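Local coordinates for fatty acid biosynthesis transcriptional regulator (Streptococcus pneumoniae, PDB 6JBX), which binds DNA as a MarR-family winged helix-turn-helix repressor of the pneumococcal fatty acid synthesis pathway, with acyl-ACP as co-repressor, at the interface of chains A and B. Residues are numbered along the deposited sequence; one frame, centred on the assembly and turned at random. Chains: chain A/B, Fatty acid biosynthesis transcriptional regulator.

Contact 1: the interface of chains A and B. Residues chain A 9, 14, 17-18, 21; chain B 141, 144-145, 148.
The dimerisation region of a MarR-family repressor is built largely from its terminal helices, and here A:Tyr17 and A:Ile21 of the N-terminal helix 11-34 pack on B:Tyr145 and B:Leu141 of the partner's C-terminal helix 131-149. The two tyrosine rings stack with centroids 4.1 Å apart and planes 19° from parallel. Their overlap is displaced: CD1 of A:Tyr17 sits over the middle of the B:Tyr145 ring, whereas CD2 of B:Tyr145 falls toward the rim of the A:Tyr17 ring. The side chains cross at about a right angle, and A:Tyr17 CE1 comes to 3.5 Å from B:Tyr145 CE2, one of several ring contacts of that length. With CG of B:Tyr145 opposite its backbone N (chi1 167°), the ring is carried over that of A:Tyr17.

One turn along helix 11-34, A:Ile21 extends its CD1 branch to within 3.6 Å of B:Leu141 CD1. The same methyl lies 3.9 Å from B:Leu144 CG and reaches the backbone of B:Tyr145 at CA, so the isoleucine tip wedges among side chains along one side of the partner helix. Its CG1 meets B:Leu148 CD1 at 4.1 Å. B:Leu141 divides its branches: CD1 also touches A:Leu18 CD2 at 3.7 Å, while CD2 turns toward A:Tyr17 CB. A:Ile14 and A:Met9 approach CD2 more loosely. Ile14, Leu18 and Leu144 also line the tridecane pocket; the structure alone does not show the ligand's origin.

Contact 2: the interface of chains A and B. Residues chain A 21, 117, 121, 125; chain B 15, 18, 144, 147.
A:Met121, on helix 105-125, lies across B:Phe147 and reaches on toward B:Leu18. Its CA stands over the face of the phenyl ring, 3.8 Å from the centroid, in a CH-pi contact. Farther out, CB comes within 3.6 Å of B:Phe147 CE2, and CG runs past the CD2-CE2 side of the ring. The thioether chain is extended through chi1 and chi2 but bends at the sulfur (chi3 72°), which turns the CE methyl toward helix 11-34 of chain B. There it meets B:Leu18 CD1 tip to tip at 3.5 Å. The methyl also lies near the side-chain oxygen of B:Asn15, a poorly ordered residue whose position is doubtful.

A:Ile125, one turn along, brings CD1 to the same leucine methyl, 3.6 Å from B:Leu18 CD1, and this approach is likewise end-on. B:Leu144 packs against both chain A residues: its CD1 branch rests on A:Met121 CG at 3.9 Å and near the sulfur, while its CB runs alongside A:Ile125 CG1. The opposite branch, CD2, faces A:Ile21.

A second aromatic residue borders the methionine-phenylalanine contact. A:Phe117, a turn before A:Met121, meets B:Phe147 edge-to-face, the planes inclined at 57° and A:Phe117 CZ 3.7 Å from B:Phe147 CE2. B:Phe147 thus contacts two successive turns of one helix, which should limit rotation of its ring. Helix 105-125 is thereby seated between the first and last helices of the other subunit, helping to join the two copies into the dimer characteristic of MarR repressors.

Contact 1: the interface of chains A and B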
ATOM      1  N   MET A   9       6.782 -16.214  15.103  1.00 45.55           N
ATOM      2  CA  MET A   9       7.794 -15.201  14.781  1.00 41.51           C
ATOM      3  C   MET A   9       7.795 -14.130  15.887  1.00 31.29           C
ATOM      4  O   MET A   9       6.754 -13.756  16.414  1.00 35.59           O
ATOM      5  CB  MET A   9       7.454 -14.510  13.459  1.00 41.04           C
ATOM      6  CG  MET A   9       8.186 -15.035  12.265  1.00 52.06           C
ATOM      7  SD  MET A   9       7.643 -14.211  10.732  1.00 53.76           S
ATOM      8  CE  MET A   9       8.012 -12.523  11.163  1.00 39.84           C
ATOM      9  N   ILE A  14       7.932  -9.371  12.771  1.00 24.45           N
ATOM     10  CA  ILE A  14       6.638  -9.174  12.151  1.00 27.99           C
ATOM     11  C   ILE A  14       6.451  -7.682  11.808  1.00 29.21           C
ATOM     12  O   ILE A  14       6.069  -7.322  10.702  1.00 27.14           O
ATOM     13  CB  ILE A  14       5.502  -9.704  13.045  1.00 29.42           C
ATOM     14  CG1 ILE A  14       5.575 -11.225  13.237  1.00 36.63           C
ATOM     15  CG2 ILE A  14       4.161  -9.324  12.474  1.00 31.29           C
ATOM     16  CD1 ILE A  14       4.475 -11.807  14.087  1.00 35.19           C
ATOM     17  N   TYR A  17       8.624  -6.471   9.035  1.00 24.46           N
ATOM     18  CA  TYR A  17       8.253  -6.913   7.708  1.00 25.88           C
ATOM     19  C   TYR A  17       6.994  -6.161   7.244  1.00 25.29           C
ATOM     20  O   TYR A  17       6.935  -5.669   6.081  1.00 24.66           O
ATOM     21  CB  TYR A  17       8.072  -8.432   7.660  1.00 23.35           C
ATOM     22  CG  TYR A  17       9.348  -9.224   7.752  1.00 26.32           C
ATOM     23  CD1 TYR A  17      10.585  -8.614   7.682  1.00 29.80           C
ATOM     24  CD2 TYR A  17       9.324 -10.614   7.881  1.00 31.24           C
ATOM     25  CE1 TYR A  17      11.755  -9.353   7.768  1.00 34.08           C
ATOM     26  CE2 TYR A  17      10.484 -11.373   7.909  1.00 29.66           C
ATOM     27  CZ  TYR A  17      11.698 -10.738   7.846  1.00 33.82           C
ATOM     28  OH  TYR A  17      12.819 -11.487   7.951  1.00 38.74           O
ATOM     29  N   LEU A  18       5.993  -6.078   8.105  1.00 21.88           N
ATOM     30  CA  LEU A  18       4.788  -5.409   7.722  1.00 27.47           C
ATOM     31  C   LEU A  18       5.088  -3.934   7.356  1.00 30.25           C
ATOM     32  O   LEU A  18       4.515  -3.431   6.383  1.00 26.03           O
ATOM     33  CB  LEU A  18       3.753  -5.460   8.851  1.00 27.98           C
ATOM     34  CG  LEU A  18       3.167  -6.836   9.120  1.00 30.72           C
ATOM     35  CD1 LEU A  18       2.412  -6.832  10.443  1.00 28.00           C
ATOM     36  CD2 LEU A  18       2.261  -7.273   7.982  1.00 29.70           C
ATOM     37  N   ILE A  21       6.661  -3.602   3.883  1.00 28.67           N
ATOM     38  CA  ILE A  21       5.705  -3.922   2.905  1.00 27.43           C
ATOM     39  C   ILE A  21       4.742  -2.745   2.727  1.00 31.33           C
ATOM     40  O   ILE A  21       4.559  -2.300   1.584  1.00 26.43           O
ATOM     41  CB  ILE A  21       4.994  -5.244   3.220  1.00 26.19           C
ATOM     42  CG1 ILE A  21       5.971  -6.419   3.128  1.00 30.97           C
ATOM     43  CG2 ILE A  21       3.811  -5.454   2.314  1.00 28.77           C
ATOM     44  CD1 ILE A  21       5.524  -7.666   3.831  1.00 32.74           C
TER
ATOM     45  N   LEU B 141       4.557 -14.129   4.830  1.00 30.77           N
ATOM     46  CA  LEU B 141       4.944 -12.712   5.148  1.00 29.95           C
ATOM     47  C   LEU B 141       6.429 -12.551   4.864  1.00 29.74           C
ATOM     48  O   LEU B 141       6.872 -11.545   4.271  1.00 27.22           O
ATOM     49  CB  LEU B 141       4.632 -12.375   6.605  1.00 28.99           C
ATOM     50  CG  LEU B 141       5.074 -10.990   7.101  1.00 29.18           C
ATOM     51  CD1 LEU B 141       4.297  -9.876   6.429  1.00 29.62           C
ATOM     52  CD2 LEU B 141       4.871 -10.886   8.611  1.00 32.13           C
ATOM     53  N   LEU B 144       6.910 -12.521   1.046  1.00 24.15           N
ATOM     54  CA  LEU B 144       6.431 -11.279   0.478  1.00 26.26           C
ATOM     55  C   LEU B 144       7.441 -10.187   0.807  1.00 29.30           C
ATOM     56  O   LEU B 144       7.860  -9.425  -0.102  1.00 26.53           O
ATOM     57  CB  LEU B 144       5.029 -10.933   0.999  1.00 26.95           C
ATOM     58  CG  LEU B 144       4.488  -9.560   0.559  1.00 26.30           C
ATOM     59  CD1 LEU B 144       4.530  -9.401  -0.952  1.00 28.73           C
ATOM     60  CD2 LEU B 144       3.080  -9.314   1.023  1.00 26.97           C
ATOM     61  N   TYR B 145       7.888 -10.129   2.062  1.00 25.15           N
ATOM     62  CA  TYR B 145       8.895  -9.157   2.386  1.00 25.76           C
ATOM     63  C   TYR B 145      10.096  -9.306   1.441  1.00 30.07           C
ATOM     64  O   TYR B 145      10.644  -8.321   0.950  1.00 27.17           O
ATOM     65  CB  TYR B 145       9.352  -9.285   3.840  1.00 27.51           C
ATOM     66  CG  TYR B 145      10.609  -8.530   4.175  1.00 28.54           C
ATOM     67  CD1 TYR B 145      10.574  -7.172   4.469  1.00 31.04           C
ATOM     68  CD2 TYR B 145      11.828  -9.183   4.238  1.00 32.77           C
ATOM     69  CE1 TYR B 145      11.731  -6.471   4.772  1.00 31.14           C
ATOM     70  CE2 TYR B 145      12.983  -8.518   4.614  1.00 32.20           C
ATOM     71  CZ  TYR B 145      12.925  -7.159   4.878  1.00 35.25           C
ATOM     72  OH  TYR B 145      14.053  -6.491   5.213  1.00 42.47           O
ATOM     73  N   LEU B 148       9.727  -8.110  -2.342  1.00 29.77           N
ATOM     74  CA  LEU B 148       9.898  -6.665  -2.471  1.00 29.48           C
ATOM     75  C   LEU B 148      11.342  -6.270  -2.244  1.00 30.54           C
ATOM     76  O   LEU B 148      11.849  -5.411  -3.011  1.00 27.82           O
ATOM     77  CB  LEU B 148       8.969  -5.946  -1.488  1.00 27.47           C
ATOM     78  CG  LEU B 148       7.509  -6.157  -1.831  1.00 29.53           C
ATOM     79  CD1 LEU B 148       6.614  -5.536  -0.793  1.00 34.39           C
ATOM     80  CD2 LEU B 148       7.230  -5.626  -3.238  1.00 34.25           C
TER

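Contact 2: the interface of chains A and B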
ATOM      1  N   ILE A  21       6.661  -3.602   3.883  1.00 28.67           N
ATOM      2  CA  ILE A  21       5.705  -3.922   2.905  1.00 27.43           C
ATOM      3  C   ILE A  21       4.742  -2.745   2.727  1.00 31.33           C
ATOM      4  O   ILE A  21       4.559  -2.300   1.584  1.00 26.43           O
ATOM      5  CB  ILE A  21       4.994  -5.244   3.220  1.00 26.19           C
ATOM      6  CG1 ILE A  21       5.971  -6.419   3.128  1.00 30.97           C
ATOM      7  CG2 ILE A  21       3.811  -5.454   2.314  1.00 28.77           C
ATOM      8  CD1 ILE A  21       5.524  -7.666   3.831  1.00 32.74           C
ATOM      9  N   PHE A 117       3.252  -9.269 -12.939  1.00 39.76           N
ATOM     10  CA  PHE A 117       3.817  -8.800 -11.701  1.00 34.72           C
ATOM     11  C   PHE A 117       3.115  -9.477 -10.520  1.00 34.29           C
ATOM     12  O   PHE A 117       3.773 -10.020  -9.640  1.00 30.25           O
ATOM     13  CB  PHE A 117       3.743  -7.273 -11.596  1.00 35.33           C
ATOM     14  CG  PHE A 117       4.408  -6.762 -10.340  1.00 37.06           C
ATOM     15  CD1 PHE A 117       5.780  -6.584 -10.288  1.00 36.52           C
ATOM     16  CD2 PHE A 117       3.667  -6.557  -9.192  1.00 37.10           C
ATOM     17  CE1 PHE A 117       6.385  -6.143  -9.123  1.00 40.61           C
ATOM     18  CE2 PHE A 117       4.272  -6.122  -8.028  1.00 37.55           C
ATOM     19  CZ  PHE A 117       5.630  -5.926  -7.991  1.00 38.93           C
ATOM     20  N   MET A 121       4.513 -12.243  -7.733  1.00 26.74           N
ATOM     21  CA  MET A 121       4.429 -11.966  -6.328  1.00 30.65           C
ATOM     22  C   MET A 121       3.847 -13.179  -5.581  1.00 28.48           C
ATOM     23  O   MET A 121       4.350 -13.567  -4.513  1.00 22.42           O
ATOM     24  CB  MET A 121       3.544 -10.742  -6.053  1.00 29.66           C
ATOM     25  CG  MET A 121       3.514 -10.342  -4.590  1.00 32.82           C
ATOM     26  SD  MET A 121       2.367  -8.924  -4.232  1.00 38.97           S
ATOM     27  CE  MET A 121       0.787  -9.729  -4.432  1.00 40.18           C
ATOM     28  N   ILE A 125       5.451 -15.647  -2.839  1.00 25.40           N
ATOM     29  CA  ILE A 125       4.802 -15.834  -1.549  1.00 27.65           C
ATOM     30  C   ILE A 125       4.780 -17.328  -1.191  1.00 30.01           C
ATOM     31  O   ILE A 125       5.180 -17.682  -0.108  1.00 30.39           O
ATOM     32  CB  ILE A 125       3.402 -15.208  -1.515  1.00 27.19           C
ATOM     33  CG1 ILE A 125       3.507 -13.692  -1.504  1.00 30.34           C
ATOM     34  CG2 ILE A 125       2.602 -15.668  -0.328  1.00 31.52           C
ATOM     35  CD1 ILE A 125       2.172 -13.010  -1.468  1.00 34.49           C
TER
ATOM     36  N   ASN B  15      -4.339 -12.858  -5.007  1.00 45.48           N
ATOM     37  CA  ASN B  15      -4.088 -11.479  -5.321  1.00 46.77           C
ATOM     38  C   ASN B  15      -5.262 -10.570  -4.954  1.00 45.01           C
ATOM     39  O   ASN B  15      -5.058  -9.443  -4.499  1.00 50.94           O
ATOM     40  CB  ASN B  15      -3.768 -11.312  -6.801  1.00 55.35           C
ATOM     41  CG  ASN B  15      -2.773 -10.205  -7.001  1.00 61.08           C
ATOM     42  OD1 ASN B  15      -1.604 -10.391  -6.679  1.00 69.93           O
ATOM     43  ND2 ASN B  15      -3.234  -9.060  -7.483  1.00 71.14           N
ATOM     44  N   LEU B  18      -5.141 -10.236  -1.138  1.00 36.44           N
ATOM     45  CA  LEU B  18      -4.020  -9.440  -0.700  1.00 36.65           C
ATOM     46  C   LEU B  18      -4.332  -7.952  -0.896  1.00 39.85           C
ATOM     47  O   LEU B  18      -4.052  -7.127   0.012  1.00 33.42           O
ATOM     48  CB  LEU B  18      -2.767  -9.844  -1.472  1.00 36.08           C
ATOM     49  CG  LEU B  18      -2.162 -11.182  -1.074  1.00 40.95           C
ATOM     50  CD1 LEU B  18      -1.043 -11.552  -2.035  1.00 44.42           C
ATOM     51  CD2 LEU B  18      -1.627 -11.137   0.336  1.00 39.77           C
ATOM     52  N   LEU B 144       6.910 -12.521   1.046  1.00 24.15           N
ATOM     53  CA  LEU B 144       6.431 -11.279   0.478  1.00 26.26           C
ATOM     54  C   LEU B 144       7.441 -10.187   0.807  1.00 29.30           C
ATOM     55  O   LEU B 144       7.860  -9.425  -0.102  1.00 26.53           O
ATOM     56  CB  LEU B 144       5.029 -10.933   0.999  1.00 26.95           C
ATOM     57  CG  LEU B 144       4.488  -9.560   0.559  1.00 26.30           C
ATOM     58  CD1 LEU B 144       4.530  -9.401  -0.952  1.00 28.73           C
ATOM     59  CD2 LEU B 144       3.080  -9.314   1.023  1.00 26.97           C
ATOM     60  N   PHE B 147      10.279 -10.781  -1.538  1.00 25.93           N
ATOM     61  CA  PHE B 147       9.962 -10.438  -2.955  1.00 29.89           C
ATOM     62  C   PHE B 147      10.267  -8.951  -3.216  1.00 32.14           C
ATOM     63  O   PHE B 147      10.975  -8.576  -4.157  1.00 30.91           O
ATOM     64  CB  PHE B 147       8.487 -10.728  -3.223  1.00 27.72           C
ATOM     65  CG  PHE B 147       7.980 -10.300  -4.578  1.00 29.15           C
ATOM     66  CD1 PHE B 147       8.408 -10.933  -5.742  1.00 30.99           C
ATOM     67  CD2 PHE B 147       7.074  -9.259  -4.693  1.00 27.97           C
ATOM     68  CE1 PHE B 147       7.965 -10.513  -6.988  1.00 28.28           C
ATOM     69  CE2 PHE B 147       6.611  -8.852  -5.940  1.00 29.66           C
ATOM     70  CZ  PHE B 147       7.052  -9.494  -7.086  1.00 28.73           C
TER

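Contacts 1 and 2 have C-alpha centres about 10 Å apart and share A:Ile21 and B:Leu144, so they form adjoining, mainly apolar patches of one interface. Helix 131-149 of chain B runs through both, presenting different sides to helix 11-34 of chain A in contact 1 and to helix 105-125 in contact 2. The example illustrates how a dimer can interlock: the terminal helices of one subunit pack against those of the other, and the reciprocal pairing probably resembles this one, though the interface is not an exact two-fold. Because helix 105-125 follows directly on strand 99-103 of the DNA-binding wing, this packing may help place the two DNA-binding lobes.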